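Local coordinates for protein hydrogenase 2 maturation peptidase (Thaumarchaeota archaeon SCGC AB-539-E09, PDB 5TTX) that probably acts as an endopeptidase in hydrogenase maturation, trimming the C-terminal tail of the large subunit of a [NiFe] hydrogenase, at residues G26-D31 against L137-E142; V30-S35 against A145-A150; D43-G48 against E59-V64. All coordinates share one frame; numbering follows the deposited sequence.

Interactions 1 and 2 join the same two elements, helix 25-34 and helix 141-158 with the loop leading into it, and their centres lie about 8 Å apart. Interaction 1 is a surface contact, where a leucine packs on an arginine guanidinium and two waters bridge polar atoms; interaction 2, partly buried, is chiefly nonpolar and has no hydrogen bond across it. The two meet where Val-29 packs on Thr-147 and Ala-150. Interaction 3, also partly buried, sits about 16 to 19 Å away, centre to centre, at a strand outermost within the chain, and relies on a tyrosine hydroxyl between two charged side chains. Val-30 connects the regions by packing against strand 42-48.

Interaction 1. Residues G26-D31 against L137-E142; sequences GPRVVD and LELSEE
Leu-139 and Arg-28 make the direct nonpolar contact between 137-142 and helix 25-34. Their side chains approach from opposite directions, and Leu-139 CD1 lies over the centre of one face of the guanidinium, 3.6 Å from Arg-28 CZ. The same methyl also meets the aliphatic part of the arginine, standing 3.8 Å from Arg-28 CG. Bends at chi2 (-75°) and chi3 (-59°) fold the arginine chain, which is how a single leucine methyl can touch both its root and its flat end.

The polar contacts run through water. Arg-28 NH1 gives hydrogen bonds to two waters, both near the guanidinium plane at its edge, while Leu-139 occupies a face. Water 1 lies 2.7 Å from Arg-28 NH1 and passes a hydrogen to Leu-137 O, also at 2.7 Å. Water 2 is shared three ways: it accepts from Arg-28 NH1 and from Leu-139 N, and it donates to Glu-138 OE1 at 2.8 Å. The two bridges would limit rotation of the guanidinium and tie it to backbone and side chain alike.

Electrostatics add a looser term. Arg-28 NH1 and Glu-138 OE1 are 4.5 Å apart, beyond a salt bridge, so the opposite charges probably attract mainly across water 2. Shortening Arg-28 to an alanine would take away the guanidinium, and is likely to leave both waters without their donor on the helix and Leu-139 CD1 without the flat group it covers.

Beyond the pair, Arg-28 also touches Glu-144, and Asp-31 forms a salt bridge with Arg-18. Ser-140 is the N-cap of helix 141-158, its OG accepting from Val-143 N. The contact is thus a water-bridged surface junction between one helix and the N-terminal approach to another, within the hydrogenase maturation protease fold.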
loop_
_atom_site.group_PDB
_atom_site.type_symbol
_atom_site.label_atom_id
_atom_site.label_comp_id
_atom_site.label_asym_id
_atom_site.label_seq_id
_atom_site.Cartn_x
_atom_site.Cartn_y
_atom_site.Cartn_z
ATOM N N GLY A 26 -38.059 -9.935 -27.073
ATOM C CA GLY A 26 -36.677 -10.350 -27.246
ATOM C C GLY A 26 -36.525 -11.771 -27.771
ATOM O O GLY A 26 -35.860 -12.010 -28.782
ATOM N N PRO A 27 -37.115 -12.747 -27.068
ATOM C CA PRO A 27 -37.069 -14.135 -27.564
ATOM C C PRO A 27 -37.661 -14.298 -28.943
ATOM O O PRO A 27 -37.202 -15.162 -29.710
ATOM C CB PRO A 27 -37.884 -14.909 -26.517
ATOM C CG PRO A 27 -37.697 -14.104 -25.213
ATOM C CD PRO A 27 -37.608 -12.652 -25.675
ATOM N N ARG A 28 -38.676 -13.498 -29.289
ATOM C CA ARG A 28 -39.271 -13.618 -30.613
ATOM C C ARG A 28 -38.348 -13.046 -31.699
ATOM O O ARG A 28 -38.377 -13.523 -32.836
ATOM C CB ARG A 28 -40.647 -12.950 -30.627
ATOM C CG ARG A 28 -41.759 -13.762 -29.901
ATOM C CD ARG A 28 -42.240 -14.981 -30.721
ATOM N NE ARG A 28 -42.766 -14.530 -31.995
ATOM C CZ ARG A 28 -44.048 -14.247 -32.214
ATOM N NH1 ARG A 28 -44.955 -14.397 -31.241
ATOM N NH2 ARG A 28 -44.420 -13.806 -33.406
ATOM N N VAL A 29 -37.520 -12.047 -31.373
ATOM C CA VAL A 29 -36.499 -11.608 -32.321
ATOM C C VAL A 29 -35.475 -12.714 -32.530
ATOM O O VAL A 29 -35.051 -12.984 -33.660
ATOM C CB VAL A 29 -35.815 -10.308 -31.852
ATOM C CG1 VAL A 29 -34.584 -10.013 -32.759
ATOM C CG2 VAL A 29 -36.798 -9.116 -31.864
ATOM N N VAL A 30 -35.072 -13.384 -31.452
ATOM C CA VAL A 30 -34.159 -14.514 -31.603
ATOM C C VAL A 30 -34.749 -15.561 -32.541
ATOM O O VAL A 30 -34.034 -16.121 -33.381
ATOM C CB VAL A 30 -33.810 -15.104 -30.225
ATOM C CG1 VAL A 30 -33.023 -16.418 -30.372
ATOM C CG2 VAL A 30 -33.006 -14.077 -29.444
ATOM N N ASP A 31 -36.063 -15.834 -32.425
ATOM C CA ASP A 31 -36.708 -16.766 -33.349
ATOM C C ASP A 31 -36.517 -16.327 -34.793
ATOM O O ASP A 31 -36.200 -17.150 -35.659
ATOM C CB ASP A 31 -38.207 -16.885 -33.063
ATOM C CG ASP A 31 -38.511 -17.533 -31.734
ATOM O OD1 ASP A 31 -37.568 -17.983 -31.042
ATOM O OD2 ASP A 31 -39.711 -17.592 -31.388
ATOM N N LEU A 137 -49.614 -15.851 -24.947
ATOM C CA LEU A 137 -48.625 -16.475 -25.813
ATOM C C LEU A 137 -48.288 -15.616 -27.020
ATOM O O LEU A 137 -47.360 -15.959 -27.763
ATOM C CB LEU A 137 -49.139 -17.842 -26.302
ATOM C CG LEU A 137 -49.531 -18.764 -25.151
ATOM C CD1 LEU A 137 -50.282 -19.990 -25.628
ATOM C CD2 LEU A 137 -48.297 -19.157 -24.366
ATOM N N GLU A 138 -49.015 -14.519 -27.234
ATOM C CA GLU A 138 -48.938 -13.787 -28.487
ATOM C C GLU A 138 -48.402 -12.379 -28.281
ATOM O O GLU A 138 -48.523 -11.796 -27.202
ATOM C CB GLU A 138 -50.308 -13.699 -29.167
ATOM C CG GLU A 138 -50.983 -15.047 -29.469
ATOM C CD GLU A 138 -50.247 -15.893 -30.506
ATOM O OE1 GLU A 138 -49.301 -15.389 -31.161
ATOM O OE2 GLU A 138 -50.629 -17.077 -30.674
ATOM N N LEU A 139 -47.794 -11.845 -29.335
ATOM C CA LEU A 139 -47.410 -10.447 -29.376
ATOM C C LEU A 139 -48.554 -9.630 -29.950
ATOM O O LEU A 139 -49.291 -10.097 -30.821
ATOM C CB LEU A 139 -46.166 -10.239 -30.247
ATOM C CG LEU A 139 -44.888 -11.018 -29.950
ATOM C CD1 LEU A 139 -43.898 -10.834 -31.112
ATOM C CD2 LEU A 139 -44.246 -10.589 -28.613
ATOM N N SER A 140 -48.675 -8.396 -29.472
ATOM C CA SER A 140 -49.510 -7.406 -30.126
ATOM C C SER A 140 -49.039 -7.174 -31.564
ATOM O O SER A 140 -47.898 -7.445 -31.941
ATOM C CB SER A 140 -49.455 -6.068 -29.380
ATOM O OG SER A 140 -48.100 -5.580 -29.341
ATOM N N GLU A 141 -49.957 -6.652 -32.362
ATOM C CA GLU A 141 -49.669 -6.227 -33.718
ATOM C C GLU A 141 -48.418 -5.338 -33.769
ATOM O O GLU A 141 -47.528 -5.540 -34.603
ATOM C CB GLU A 141 -50.921 -5.508 -34.241
ATOM C CG GLU A 141 -50.986 -5.348 -35.719
ATOM C CD GLU A 141 -52.392 -5.070 -36.211
ATOM O OE1 GLU A 141 -53.245 -4.629 -35.400
ATOM O OE2 GLU A 141 -52.636 -5.309 -37.419
ATOM N N GLU A 142 -48.317 -4.369 -32.849
ATOM C CA GLU A 142 -47.208 -3.423 -32.873
ATOM C C GLU A 142 -45.886 -4.108 -32.578
ATOM O O GLU A 142 -44.889 -3.877 -33.272
ATOM C CB GLU A 142 -47.437 -2.290 -31.872
ATOM C CG GLU A 142 -48.609 -1.410 -32.234
ATOM C CD GLU A 142 -49.867 -1.809 -31.460
ATOM O OE1 GLU A 142 -50.601 -0.891 -31.024
ATOM O OE2 GLU A 142 -50.114 -3.038 -31.286
HETATM O O HOH W 1 -45.087 -14.788 -28.577
HETATM O O HOH W 2 -47.605 -13.341 -31.870
#

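Interaction 2. Residues V30-S35 against A145-A150; sequences VDLLSS and AATHAA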
loop_
_atom_site.group_PDB
_atom_site.type_symbol
_atom_site.label_atom_id
_atom_site.label_comp_id
_atom_site.label_asym_id
_atom_site.label_seq_id
_atom_site.Cartn_x
_atom_site.Cartn_y
_atom_site.Cartn_z
ATOM N N VAL A 30 -35.072 -13.384 -31.452
ATOM C CA VAL A 30 -34.159 -14.514 -31.603
ATOM C C VAL A 30 -34.749 -15.561 -32.541
ATOM O O VAL A 30 -34.034 -16.121 -33.381
ATOM C CB VAL A 30 -33.810 -15.104 -30.225
ATOM C CG1 VAL A 30 -33.023 -16.418 -30.372
ATOM C CG2 VAL A 30 -33.006 -14.077 -29.444
ATOM N N ASP A 31 -36.063 -15.834 -32.425
ATOM C CA ASP A 31 -36.708 -16.766 -33.349
ATOM C C ASP A 31 -36.517 -16.327 -34.793
ATOM O O ASP A 31 -36.200 -17.150 -35.659
ATOM C CB ASP A 31 -38.207 -16.885 -33.063
ATOM C CG ASP A 31 -38.511 -17.533 -31.734
ATOM O OD1 ASP A 31 -37.568 -17.983 -31.042
ATOM O OD2 ASP A 31 -39.711 -17.592 -31.388
ATOM N N LEU A 32 -36.712 -15.036 -35.079
ATOM C CA LEU A 32 -36.498 -14.557 -36.441
ATOM C C LEU A 32 -35.056 -14.771 -36.876
ATOM O O LEU A 32 -34.801 -15.293 -37.968
ATOM C CB LEU A 32 -36.884 -13.086 -36.558
ATOM C CG LEU A 32 -38.379 -12.793 -36.461
ATOM C CD1 LEU A 32 -38.602 -11.281 -36.510
ATOM C CD2 LEU A 32 -39.172 -13.511 -37.609
ATOM N N LEU A 33 -34.099 -14.395 -36.023
ATOM C CA LEU A 33 -32.680 -14.526 -36.367
ATOM C C LEU A 33 -32.284 -15.987 -36.563
ATOM O O LEU A 33 -31.612 -16.331 -37.539
ATOM C CB LEU A 33 -31.823 -13.873 -35.285
ATOM C CG LEU A 33 -31.971 -12.356 -35.229
ATOM C CD1 LEU A 33 -31.295 -11.803 -33.992
ATOM C CD2 LEU A 33 -31.372 -11.729 -36.491
ATOM N N SER A 34 -32.711 -16.866 -35.651
ATOM C CA SER A 34 -32.429 -18.294 -35.787
ATOM C C SER A 34 -32.959 -18.886 -37.080
ATOM O O SER A 34 -32.472 -19.936 -37.502
ATOM C CB SER A 34 -33.017 -19.084 -34.619
ATOM O OG SER A 34 -32.319 -18.784 -33.413
ATOM N N SER A 35 -33.952 -18.278 -37.713
ATOM C CA SER A 35 -34.426 -18.851 -38.961
ATOM C C SER A 35 -33.766 -18.222 -40.183
ATOM O O SER A 35 -34.017 -18.669 -41.299
ATOM C CB SER A 35 -35.957 -18.754 -39.065
ATOM O OG SER A 35 -36.386 -17.476 -39.495
ATOM N N ALA A 145 -44.612 -6.300 -35.282
ATOM C CA ALA A 145 -43.969 -5.562 -36.361
ATOM C C ALA A 145 -42.605 -5.045 -35.912
ATOM O O ALA A 145 -41.667 -4.965 -36.723
ATOM C CB ALA A 145 -44.866 -4.430 -36.857
ATOM N N ALA A 146 -42.455 -4.775 -34.615
ATOM C CA ALA A 146 -41.195 -4.256 -34.120
ATOM C C ALA A 146 -40.113 -5.319 -34.140
ATOM O O ALA A 146 -38.920 -4.976 -34.214
ATOM C CB ALA A 146 -41.364 -3.690 -32.708
ATOM N N THR A 147 -40.495 -6.604 -34.062
ATOM C CA THR A 147 -39.492 -7.658 -34.139
ATOM C C THR A 147 -38.744 -7.592 -35.468
ATOM O O THR A 147 -37.523 -7.768 -35.510
ATOM C CB THR A 147 -40.115 -9.044 -33.954
ATOM O OG1 THR A 147 -41.116 -9.281 -34.947
ATOM C CG2 THR A 147 -40.713 -9.191 -32.568
ATOM N N HIS A 148 -39.452 -7.293 -36.558
ATOM C CA HIS A 148 -38.781 -7.220 -37.851
ATOM C C HIS A 148 -37.865 -6.009 -37.917
ATOM O O HIS A 148 -36.776 -6.082 -38.492
ATOM C CB HIS A 148 -39.813 -7.206 -38.987
ATOM C CG HIS A 148 -40.674 -8.422 -38.982
ATOM N ND1 HIS A 148 -40.241 -9.638 -39.464
ATOM C CD2 HIS A 148 -41.907 -8.636 -38.472
ATOM C CE1 HIS A 148 -41.180 -10.544 -39.272
ATOM N NE2 HIS A 148 -42.205 -9.961 -38.682
ATOM N N ALA A 149 -38.288 -4.893 -37.319
ATOM C CA ALA A 149 -37.432 -3.715 -37.246
ATOM C C ALA A 149 -36.196 -3.987 -36.391
ATOM O O ALA A 149 -35.080 -3.580 -36.742
ATOM C CB ALA A 149 -38.222 -2.534 -36.683
ATOM N N ALA A 150 -36.379 -4.683 -35.270
ATOM C CA ALA A 150 -35.243 -5.004 -34.427
ATOM C C ALA A 150 -34.271 -5.895 -35.175
ATOM O O ALA A 150 -33.053 -5.734 -35.049
ATOM C CB ALA A 150 -35.715 -5.667 -33.128
#
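The imidazole of His-148 has the methyl Leu-32 CD1 over one face, displaced toward the rim. Leu-32 CD1 is 4.0 Å from the centroid of the His-148 ring and 26° off its normal, which meets the description of a CH-pi contact. Its nearest ring atoms are ND1 and CE1. While CD1 covers the face, Leu-32 CD2 lies past the rim beside His-148 CE1, at 3.9 Å, and the two side chains cross at about a right angle. Although the first bond of the histidine side chain leaves its helix away from 30-35, CG lies anti to the carbonyl carbon (chi1 -59°) and the ring comes back against the leucine.

Thr-147 supplies the second surface. Leu-32 CD1 stands 3.6 Å from Thr-147 OG1 and 3.7 Å from Thr-147 CB, again with the side chains crossing nearly perpendicularly. The hydroxyl has a polar partner elsewhere: OG1 is hydrogen-bonded to Glu-144 O, one turn back in its own helix. Its chi1 of 59° lets OG1 reach both Leu-32 CD1 and Glu-144 O, and leaves CG2 to pack on Leu-139.

The closest alpha carbons, those of Leu-32 and His-148, are 7.8 Å apart, consistent with close packing of helices 25-34 and 141-158. Leu-32 also touches Val-151 and Leu-33 touches Val-154, carrying the helix-helix packing farther along. Near the end of helix 25-34, Leu-32 O accepts from both Ser-35 N and Ser-35 OG, which reach it from the same face of its plane.

With no hydrogen bond between 30-35 and 145-150, the contact probably rests mainly on shape and dispersion, the CH-pi contact included: a leucine end set against a ring face and a threonine whose hydroxyl is already bonded to Glu-144 O of the same helix.

Interaction 3. Residues D43-G48 against E59-V64; sequences DARDIG and EDYEKV
Tyr-61 OH donates to Asp-43 OD1 and accepts from Arg-45 NH2, so one hydroxyl joins two side chains of strand 42-48. The bond from Tyr-61 OH to Asp-43 OD1 is 2.8 Å long; it meets the carboxylate oxygen on its anti side, 23° out of the carboxylate plane. The other, from Arg-45 NH2 to Tyr-61 OH, is longer at 3.2 Å and bent, with an N-H...O angle of 141°. The hydroxyl nevertheless lies close to the guanidinium plane, at its edge. Arg-45 NH2 has a stronger partner in Asp-57, with which it forms a salt bridge, so the tyrosine is its secondary contact. Together the positive arginine and the hydroxyl probably help to offset the charge of Asp-43.

The contact lies at one side of a mixed sheet in an alpha/beta fold. Strand 42-48 is outermost within the chain, pairs in parallel with strand 10-15 through backbone hydrogen bonds of Asp-43, Arg-45 and Ile-47 with that strand, and has strand 63-69 beyond that neighbour. Tyr-61, in the loop entering strand 63-69, spans strand 10-15 to reach it, its ring touching Leu-11 on the way.

Around the hydroxyl the packing is modest. Asp-43 CB lies 3.9 Å from Tyr-61 CE1, and the carboxylate and ring planes are 69° apart. On the opposite ring edge, Arg-45 NH2 stands 4.0 Å from Tyr-61 CE2. The CB bond of Tyr-61 points toward strand 42-48, which carries the hydroxyl to Asp-43 and Arg-45, while Arg-45 also rests on Leu-11 and Ile-52.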
loop_
_atom_site.group_PDB
_atom_site.type_symbol
_atom_site.label_atom_id
_atom_site.label_comp_id
_atom_site.label_asym_id
_atom_site.label_seq_id
_atom_site.Cartn_x
_atom_site.Cartn_y
_atom_site.Cartn_z
ATOM N N ASP A 43 -24.140 -16.070 -32.112
ATOM C CA ASP A 43 -25.055 -16.874 -31.304
ATOM C C ASP A 43 -26.293 -16.037 -31.008
ATOM O O ASP A 43 -26.223 -15.077 -30.233
ATOM C CB ASP A 43 -24.425 -17.315 -29.987
ATOM C CG ASP A 43 -23.556 -18.510 -30.130
ATOM O OD1 ASP A 43 -23.109 -18.999 -29.075
ATOM O OD2 ASP A 43 -23.298 -18.950 -31.282
ATOM N N ALA A 44 -27.417 -16.390 -31.622
ATOM C CA ALA A 44 -28.719 -15.818 -31.277
ATOM C C ALA A 44 -29.340 -16.726 -30.227
ATOM O O ALA A 44 -29.707 -17.853 -30.532
ATOM C CB ALA A 44 -29.617 -15.714 -32.507
ATOM N N ARG A 45 -29.428 -16.261 -28.984
ATOM C CA ARG A 45 -29.775 -17.136 -27.871
ATOM C C ARG A 45 -30.998 -16.597 -27.142
ATOM O O ARG A 45 -31.055 -15.410 -26.779
ATOM C CB ARG A 45 -28.587 -17.301 -26.906
ATOM C CG ARG A 45 -27.788 -18.596 -27.149
ATOM C CD ARG A 45 -26.508 -18.716 -26.299
ATOM N NE ARG A 45 -26.753 -18.679 -24.851
ATOM C CZ ARG A 45 -25.802 -18.492 -23.934
ATOM N NH1 ARG A 45 -26.106 -18.474 -22.640
ATOM N NH2 ARG A 45 -24.541 -18.317 -24.309
ATOM N N ASP A 46 -31.967 -17.473 -26.933
ATOM C CA ASP A 46 -33.199 -17.145 -26.219
ATOM C C ASP A 46 -32.935 -17.339 -24.728
ATOM O O ASP A 46 -32.993 -18.457 -24.209
ATOM C CB ASP A 46 -34.335 -18.024 -26.736
ATOM C CG ASP A 46 -35.612 -17.887 -25.935
ATOM O OD1 ASP A 46 -35.713 -16.998 -25.056
ATOM O OD2 ASP A 46 -36.532 -18.681 -26.202
ATOM N N ILE A 47 -32.632 -16.246 -24.040
ATOM C CA ILE A 47 -32.328 -16.298 -22.612
ATOM C C ILE A 47 -33.598 -16.374 -21.764
ATOM O O ILE A 47 -33.556 -16.876 -20.628
ATOM C CB ILE A 47 -31.456 -15.073 -22.290
ATOM C CG1 ILE A 47 -30.175 -15.133 -23.128
ATOM C CG2 ILE A 47 -31.112 -14.973 -20.819
ATOM C CD1 ILE A 47 -29.263 -16.285 -22.773
ATOM N N GLY A 48 -34.729 -15.900 -22.291
ATOM C CA GLY A 48 -35.971 -15.957 -21.541
ATOM C C GLY A 48 -35.882 -15.163 -20.250
ATOM O O GLY A 48 -35.463 -14.001 -20.234
ATOM N N GLU A 59 -18.510 -14.009 -20.910
ATOM C CA GLU A 59 -17.172 -13.489 -21.151
ATOM C C GLU A 59 -16.524 -14.071 -22.404
ATOM O O GLU A 59 -15.540 -13.504 -22.890
ATOM C CB GLU A 59 -16.284 -13.752 -19.934
ATOM C CG GLU A 59 -15.874 -15.193 -19.772
ATOM C CD GLU A 59 -15.021 -15.409 -18.534
ATOM O OE1 GLU A 59 -14.521 -14.408 -17.967
ATOM O OE2 GLU A 59 -14.849 -16.577 -18.126
ATOM N N ASP A 60 -17.047 -15.160 -22.955
ATOM C CA ASP A 60 -16.452 -15.698 -24.170
ATOM C C ASP A 60 -16.906 -14.981 -25.432
ATOM O O ASP A 60 -16.470 -15.358 -26.518
ATOM C CB ASP A 60 -16.753 -17.189 -24.286
ATOM C CG ASP A 60 -16.202 -17.982 -23.110
ATOM O OD1 ASP A 60 -15.228 -17.508 -22.471
ATOM O OD2 ASP A 60 -16.749 -19.074 -22.823
ATOM N N TYR A 61 -17.756 -13.969 -25.327
ATOM C CA TYR A 61 -18.129 -13.160 -26.476
ATOM C C TYR A 61 -17.345 -11.861 -26.469
ATOM O O TYR A 61 -16.962 -11.352 -25.416
ATOM C CB TYR A 61 -19.629 -12.847 -26.485
ATOM C CG TYR A 61 -20.451 -14.092 -26.552
ATOM C CD1 TYR A 61 -20.791 -14.653 -27.779
ATOM C CD2 TYR A 61 -20.855 -14.739 -25.392
ATOM C CE1 TYR A 61 -21.528 -15.829 -27.850
ATOM C CE2 TYR A 61 -21.603 -15.903 -25.454
ATOM C CZ TYR A 61 -21.931 -16.440 -26.686
ATOM O OH TYR A 61 -22.656 -17.596 -26.751
ATOM N N GLU A 62 -17.095 -11.334 -27.662
ATOM C CA GLU A 62 -16.493 -10.017 -27.794
ATOM C C GLU A 62 -17.524 -8.930 -28.061
ATOM O O GLU A 62 -17.216 -7.746 -27.921
ATOM C CB GLU A 62 -15.457 -10.027 -28.922
ATOM C CG GLU A 62 -16.063 -10.113 -30.307
ATOM C CD GLU A 62 -15.018 -10.147 -31.425
ATOM O OE1 GLU A 62 -13.814 -10.018 -31.121
ATOM O OE2 GLU A 62 -15.401 -10.295 -32.607
ATOM N N LYS A 63 -18.730 -9.297 -28.458
ATOM C CA LYS A 63 -19.767 -8.314 -28.700
ATOM C C LYS A 63 -21.087 -8.919 -28.246
ATOM O O LYS A 63 -21.329 -10.110 -28.451
ATOM C CB LYS A 63 -19.780 -7.899 -30.179
ATOM C CG LYS A 63 -20.841 -6.896 -30.558
ATOM C CD LYS A 63 -20.673 -6.474 -31.999
ATOM C CE LYS A 63 -21.741 -5.479 -32.426
ATOM N NZ LYS A 63 -21.498 -4.152 -31.788
ATOM N N VAL A 64 -21.909 -8.115 -27.571
ATOM C CA VAL A 64 -23.207 -8.555 -27.069
ATOM C C VAL A 64 -24.264 -7.550 -27.484
ATOM O O VAL A 64 -24.047 -6.334 -27.404
ATOM C CB VAL A 64 -23.233 -8.729 -25.537
ATOM C CG1 VAL A 64 -24.574 -9.258 -25.124
ATOM C CG2 VAL A 64 -22.190 -9.711 -25.115
#